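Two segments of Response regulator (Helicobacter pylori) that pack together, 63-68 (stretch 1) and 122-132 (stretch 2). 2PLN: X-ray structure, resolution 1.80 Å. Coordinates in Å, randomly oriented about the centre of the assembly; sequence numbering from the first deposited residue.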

ATOM      1  N   TYR A  63      18.559   3.165   7.600  1.00 14.99           N
ATOM      2  CA  TYR A  63      17.318   3.661   6.992  1.00 14.41           C
ATOM      3  C   TYR A  63      16.090   2.960   7.569  1.00 13.83           C
ATOM      4  O   TYR A  63      16.148   1.770   7.924  1.00 13.70           O
ATOM      5  CB  TYR A  63      17.338   3.415   5.489  1.00 14.37           C
ATOM      6  CG  TYR A  63      18.401   4.186   4.781  1.00 14.66           C
ATOM      7  CD1 TYR A  63      18.217   5.532   4.477  1.00 14.04           C
ATOM      8  CD2 TYR A  63      19.610   3.577   4.418  1.00 14.64           C
ATOM      9  CE1 TYR A  63      19.206   6.261   3.796  1.00 13.00           C
ATOM     10  CE2 TYR A  63      20.597   4.302   3.759  1.00 16.23           C
ATOM     11  CZ  TYR A  63      20.390   5.629   3.472  1.00 14.42           C
ATOM     12  OH  TYR A  63      21.362   6.293   2.814  1.00 15.81           O
ATOM     13  N   ASP A  64      14.970   3.678   7.593  1.00 12.37           N
ATOM     14  CA  ASP A  64      13.693   3.126   8.060  1.00 12.37           C
ATOM     15  C   ASP A  64      12.886   2.597   6.882  1.00 11.55           C
ATOM     16  O   ASP A  64      12.042   1.725   7.050  1.00 11.29           O
ATOM     17  CB  ASP A  64      12.926   4.229   8.788  1.00 13.66           C
ATOM     18  CG  ASP A  64      13.713   4.771   9.980  1.00 16.14           C
ATOM     19  OD1 ASP A  64      13.731   4.090  11.032  1.00 17.81           O
ATOM     20  OD2 ASP A  64      14.356   5.836   9.955  1.00 15.67           O
ATOM     21  N   LEU A  65      13.150   3.148   5.690  1.00 10.51           N
ATOM     22  CA  LEU A  65      12.373   2.818   4.470  1.00 10.63           C
ATOM     23  C   LEU A  65      13.226   3.033   3.227  1.00 10.44           C
ATOM     24  O   LEU A  65      14.058   3.957   3.186  1.00 10.24           O
ATOM     25  CB  LEU A  65      11.136   3.721   4.402  1.00 10.94           C
ATOM     26  CG  LEU A  65      10.122   3.403   3.281  1.00 12.17           C
ATOM     27  CD1 LEU A  65       8.682   3.698   3.685  1.00 12.46           C
ATOM     28  CD2 LEU A  65      10.485   4.162   1.975  1.00 13.25           C
ATOM     29  N   VAL A  66      13.060   2.166   2.229  1.00 10.23           N
ATOM     30  CA  VAL A  66      13.721   2.344   0.918  1.00 11.33           C
ATOM     31  C   VAL A  66      12.637   2.252  -0.124  1.00 12.23           C
ATOM     32  O   VAL A  66      11.753   1.382  -0.042  1.00 11.56           O
ATOM     33  CB  VAL A  66      14.847   1.279   0.600  1.00 11.73           C
ATOM     34  CG1 VAL A  66      14.354  -0.185   0.743  1.00 12.65           C
ATOM     35  CG2 VAL A  66      15.478   1.526  -0.797  1.00 10.64           C
HETATM   36  N   MSE A  67      12.692   3.168  -1.089  1.00 14.19           N
HETATM   37  CA  MSE A  67      11.877   3.046  -2.280  1.00 16.40           C
HETATM   38  C   MSE A  67      12.778   2.856  -3.484  1.00 15.25           C
HETATM   39  O   MSE A  67      13.715   3.630  -3.702  1.00 14.63           O
HETATM   40  CB  MSE A  67      10.978   4.265  -2.491  1.00 16.67           C
HETATM   41  CG  MSE A  67       9.971   3.995  -3.607  1.00 17.23           C
HETATM   42 SE   MSE A  67       8.500   5.234  -3.674  1.00 28.01          SE
HETATM   43  CE  MSE A  67       9.498   6.879  -3.777  1.00 18.89           C
ATOM     44  N   VAL A  68      12.515   1.814  -4.257  1.00 14.58           N
ATOM     45  CA  VAL A  68      13.416   1.450  -5.351  1.00 14.57           C
ATOM     46  C   VAL A  68      12.646   1.381  -6.660  1.00 15.78           C
ATOM     47  O   VAL A  68      11.584   0.758  -6.732  1.00 14.19           O
ATOM     48  CB  VAL A  68      14.182   0.124  -5.057  1.00 15.19           C
ATOM     49  CG1 VAL A  68      13.238  -1.048  -4.667  1.00 15.95           C
ATOM     50  CG2 VAL A  68      15.073  -0.288  -6.229  1.00 15.39           C
ATOM     51  N   ALA A 122       0.686  12.999  -2.374  1.00 16.99           N
ATOM     52  CA  ALA A 122       0.068  11.672  -2.256  1.00 16.06           C
ATOM     53  C   ALA A 122       1.141  10.592  -2.020  1.00 15.63           C
ATOM     54  O   ALA A 122       0.926   9.669  -1.226  1.00 15.74           O
ATOM     55  CB  ALA A 122      -0.738  11.355  -3.510  1.00 16.96           C
ATOM     56  N   LEU A 123       2.259  10.670  -2.742  1.00 15.00           N
ATOM     57  CA  LEU A 123       3.359   9.723  -2.523  1.00 14.16           C
ATOM     58  C   LEU A 123       3.911   9.837  -1.088  1.00 13.77           C
ATOM     59  O   LEU A 123       4.130   8.832  -0.410  1.00 11.77           O
ATOM     60  CB  LEU A 123       4.474   9.959  -3.551  1.00 14.80           C
ATOM     61  CG  LEU A 123       5.754   9.152  -3.323  1.00 14.94           C
ATOM     62  CD1 LEU A 123       5.443   7.621  -3.228  1.00 12.97           C
ATOM     63  CD2 LEU A 123       6.717   9.489  -4.466  1.00 17.06           C
ATOM     64  N   VAL A 124       4.111  11.070  -0.626  1.00 12.78           N
ATOM     65  CA  VAL A 124       4.575  11.316   0.738  1.00 12.88           C
ATOM     66  C   VAL A 124       3.608  10.809   1.811  1.00 13.03           C
ATOM     67  O   VAL A 124       4.035  10.225   2.825  1.00 13.82           O
ATOM     68  CB  VAL A 124       4.968  12.813   0.935  1.00 13.47           C
ATOM     69  CG1 VAL A 124       5.195  13.133   2.390  1.00 13.26           C
ATOM     70  CG2 VAL A 124       6.202  13.153   0.038  1.00 12.14           C
ATOM     71  N   ALA A 125       2.313  11.035   1.604  1.00 13.00           N
ATOM     72  CA  ALA A 125       1.292  10.530   2.505  1.00 13.16           C
ATOM     73  C   ALA A 125       1.351   8.980   2.595  1.00 12.18           C
ATOM     74  O   ALA A 125       1.192   8.392   3.670  1.00 12.50           O
ATOM     75  CB  ALA A 125      -0.090  10.993   2.035  1.00 12.91           C
ATOM     76  N   ARG A 126       1.581   8.334   1.461  1.00 11.89           N
ATOM     77  CA  ARG A 126       1.693   6.859   1.419  1.00 11.90           C
ATOM     78  C   ARG A 126       2.940   6.414   2.206  1.00 12.87           C
ATOM     79  O   ARG A 126       2.871   5.477   2.982  1.00 12.71           O
ATOM     80  CB  ARG A 126       1.803   6.377  -0.024  1.00 11.78           C
ATOM     81  CG  ARG A 126       2.026   4.834  -0.234  1.00 11.10           C
ATOM     82  CD  ARG A 126       1.958   4.429  -1.690  1.00 11.16           C
ATOM     83  NE  ARG A 126       0.637   4.734  -2.244  1.00 10.74           N
ATOM     84  CZ  ARG A 126      -0.408   3.893  -2.230  1.00 11.67           C
ATOM     85  NH1 ARG A 126      -0.258   2.655  -1.742  1.00  9.89           N
ATOM     86  NH2 ARG A 126      -1.605   4.295  -2.714  1.00 11.00           N
ATOM     87  N   ILE A 127       4.072   7.086   1.966  1.00 13.47           N
ATOM     88  CA  ILE A 127       5.320   6.757   2.676  1.00 14.65           C
ATOM     89  C   ILE A 127       5.134   6.948   4.165  1.00 15.37           C
ATOM     90  O   ILE A 127       5.517   6.080   4.949  1.00 15.65           O
ATOM     91  CB  ILE A 127       6.502   7.576   2.125  1.00 14.54           C
ATOM     92  CG1 ILE A 127       6.774   7.140   0.691  1.00 13.93           C
ATOM     93  CG2 ILE A 127       7.771   7.386   2.982  1.00 15.37           C
ATOM     94  CD1 ILE A 127       7.769   8.038  -0.064  1.00 14.88           C
ATOM     95  N   GLU A 128       4.521   8.073   4.542  1.00 16.40           N
ATOM     96  CA  GLU A 128       4.138   8.311   5.931  1.00 17.55           C
ATOM     97  C   GLU A 128       3.360   7.152   6.538  1.00 17.32           C
ATOM     98  O   GLU A 128       3.687   6.692   7.633  1.00 17.99           O
ATOM     99  CB  GLU A 128       3.246   9.539   6.033  1.00 19.09           C
ATOM    100  CG  GLU A 128       3.977  10.810   6.296  1.00 23.60           C
ATOM    101  CD  GLU A 128       2.992  11.915   6.603  1.00 27.18           C
ATOM    102  OE1 GLU A 128       3.310  12.720   7.458  1.00 34.28           O
ATOM    103  OE2 GLU A 128       1.882  11.943   6.019  1.00 32.47           O
ATOM    104  N   ALA A 129       2.323   6.702   5.820  1.00 15.91           N
ATOM    105  CA  ALA A 129       1.482   5.590   6.270  1.00 15.91           C
ATOM    106  C   ALA A 129       2.281   4.290   6.395  1.00 15.66           C
ATOM    107  O   ALA A 129       2.065   3.508   7.311  1.00 16.17           O
ATOM    108  CB  ALA A 129       0.287   5.376   5.318  1.00 14.59           C
ATOM    109  N   ARG A 130       3.205   4.062   5.466  1.00 15.45           N
ATOM    110  CA  ARG A 130       3.988   2.845   5.502  1.00 16.09           C
ATOM    111  C   ARG A 130       4.971   2.810   6.660  1.00 17.79           C
ATOM    112  O   ARG A 130       5.500   1.747   7.002  1.00 19.16           O
ATOM    113  CB  ARG A 130       4.720   2.679   4.195  1.00 15.33           C
ATOM    114  CG  ARG A 130       3.785   2.359   3.058  1.00 13.67           C
ATOM    115  CD  ARG A 130       3.264   0.895   3.010  1.00 12.92           C
ATOM    116  NE  ARG A 130       2.114   0.953   2.122  1.00 13.13           N
ATOM    117  CZ  ARG A 130       0.851   1.037   2.520  1.00 11.97           C
ATOM    118  NH1 ARG A 130       0.551   0.930   3.813  1.00 11.02           N
ATOM    119  NH2 ARG A 130      -0.117   1.164   1.606  1.00 11.49           N
ATOM    120  N   LEU A 131       5.198   3.963   7.277  1.00 19.86           N
ATOM    121  CA  LEU A 131       6.096   4.042   8.433  1.00 22.19           C
ATOM    122  C   LEU A 131       5.323   4.225   9.722  1.00 25.23           C
ATOM    123  O   LEU A 131       5.912   4.376  10.792  1.00 25.92           O
ATOM    124  CB  LEU A 131       7.112   5.167   8.239  1.00 21.51           C
ATOM    125  CG  LEU A 131       8.273   4.804   7.304  1.00 20.81           C
ATOM    126  CD1 LEU A 131       9.116   6.003   7.050  1.00 21.75           C
ATOM    127  CD2 LEU A 131       9.123   3.703   7.930  1.00 20.47           C
ATOM    128  N   ARG A 132       4.004   4.174   9.635  1.00 28.25           N
ATOM    129  CA  ARG A 132       3.185   4.451  10.802  1.00 31.95           C
ATOM    130  C   ARG A 132       3.200   3.293  11.800  1.00 33.40           C
ATOM    131  O   ARG A 132       3.274   2.130  11.422  1.00 35.11           O
ATOM    132  CB  ARG A 132       1.769   4.826  10.392  1.00 32.01           C
ATOM    133  CG  ARG A 132       1.187   5.869  11.290  1.00 35.73           C
ATOM    134  CD  ARG A 132      -0.257   6.261  10.998  1.00 39.21           C
ATOM    135  NE  ARG A 132      -0.425   6.997   9.738  1.00 42.27           N
ATOM    136  CZ  ARG A 132       0.171   8.148   9.441  1.00 41.08           C
ATOM    137  NH1 ARG A 132       1.016   8.728  10.304  1.00 42.89           N
ATOM    138  NH2 ARG A 132      -0.071   8.716   8.275  1.00 41.30           N
TER

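The contact between strand 65-68 and helix 122-130 is apolar at its centre, and no hydrogen bond crosses it. The two axes approach to 10.4 Å, with 137° between their N-to-C directions, a spacing that leaves side chains rather than backbone to fill the gap. Together the stretches bury 297 Å².

Leu 65 and Met 67 supply all of the strand's share, 77 and 56 Å², and Asp 64 adds 26 Å² before it. Both CA-to-CB bonds point toward the helix, whereas the side chains of Val 66 and Val 68 are out of reach of stretch 2; this is the alternation expected of an extended strand. Each of the two contacting strand residues has chi1 in the t well. Leu 65 carries its CD1 into a pocket among three helix-side residues: it lies 3.9 Å from Ile 127 CG2, 3.8 Å from Leu 131 CG and 4.1 Å from Arg 130 CB. Its chi2 of 147° lies between wells.

Met 67, present as selenomethionine, reaches the earlier part of the helix. With chi2 t and chi3 p, its CE comes to 3.9 Å from Leu 123 CD2 and 4.3 Å from Ile 127 CD1. A long, unbranched side chain suits this position because its terminal methyl can span the distance from the strand. Leu 123 starts sideways, but its end comes nearer and so meets that methyl.

Ile 127 joins the two halves of the contact, since its CG2 touches Leu 65 and its CD1 touches Met 67; a beta-branched residue can serve both neighbours at once. Leu 123, Ile 127 and Leu 131 are spaced four residues apart, which brings them to a common side. The helical hydrogen bond from Ile 127 N to Leu 123 O, 2.9 Å, fixes the first interval. The corresponding bond from Leu 131 N to Ile 127 O, 3.2 Å, is weak, and Leu 131 N also bonds to Glu 128 O at 3.1 Å.

Leu 131 carries the packing outward. Leu 131 CA is 7.5 Å from Leu 65 CA, and Leu 131 CD2 lies 3.6 Å from Asp 64 O and 3.9 Å from Asp 64 CB. These last two are van der Waals contacts: Asp 64 starts toward the other stretch, but its end leads away, and OD2 is hydrogen-bonded elsewhere in the structure. Arg 130 behaves similarly, offering aliphatic CB to Leu 65 while its guanidinium leads away to partners elsewhere. Both residues thus border the apolar contact without placing charge in it.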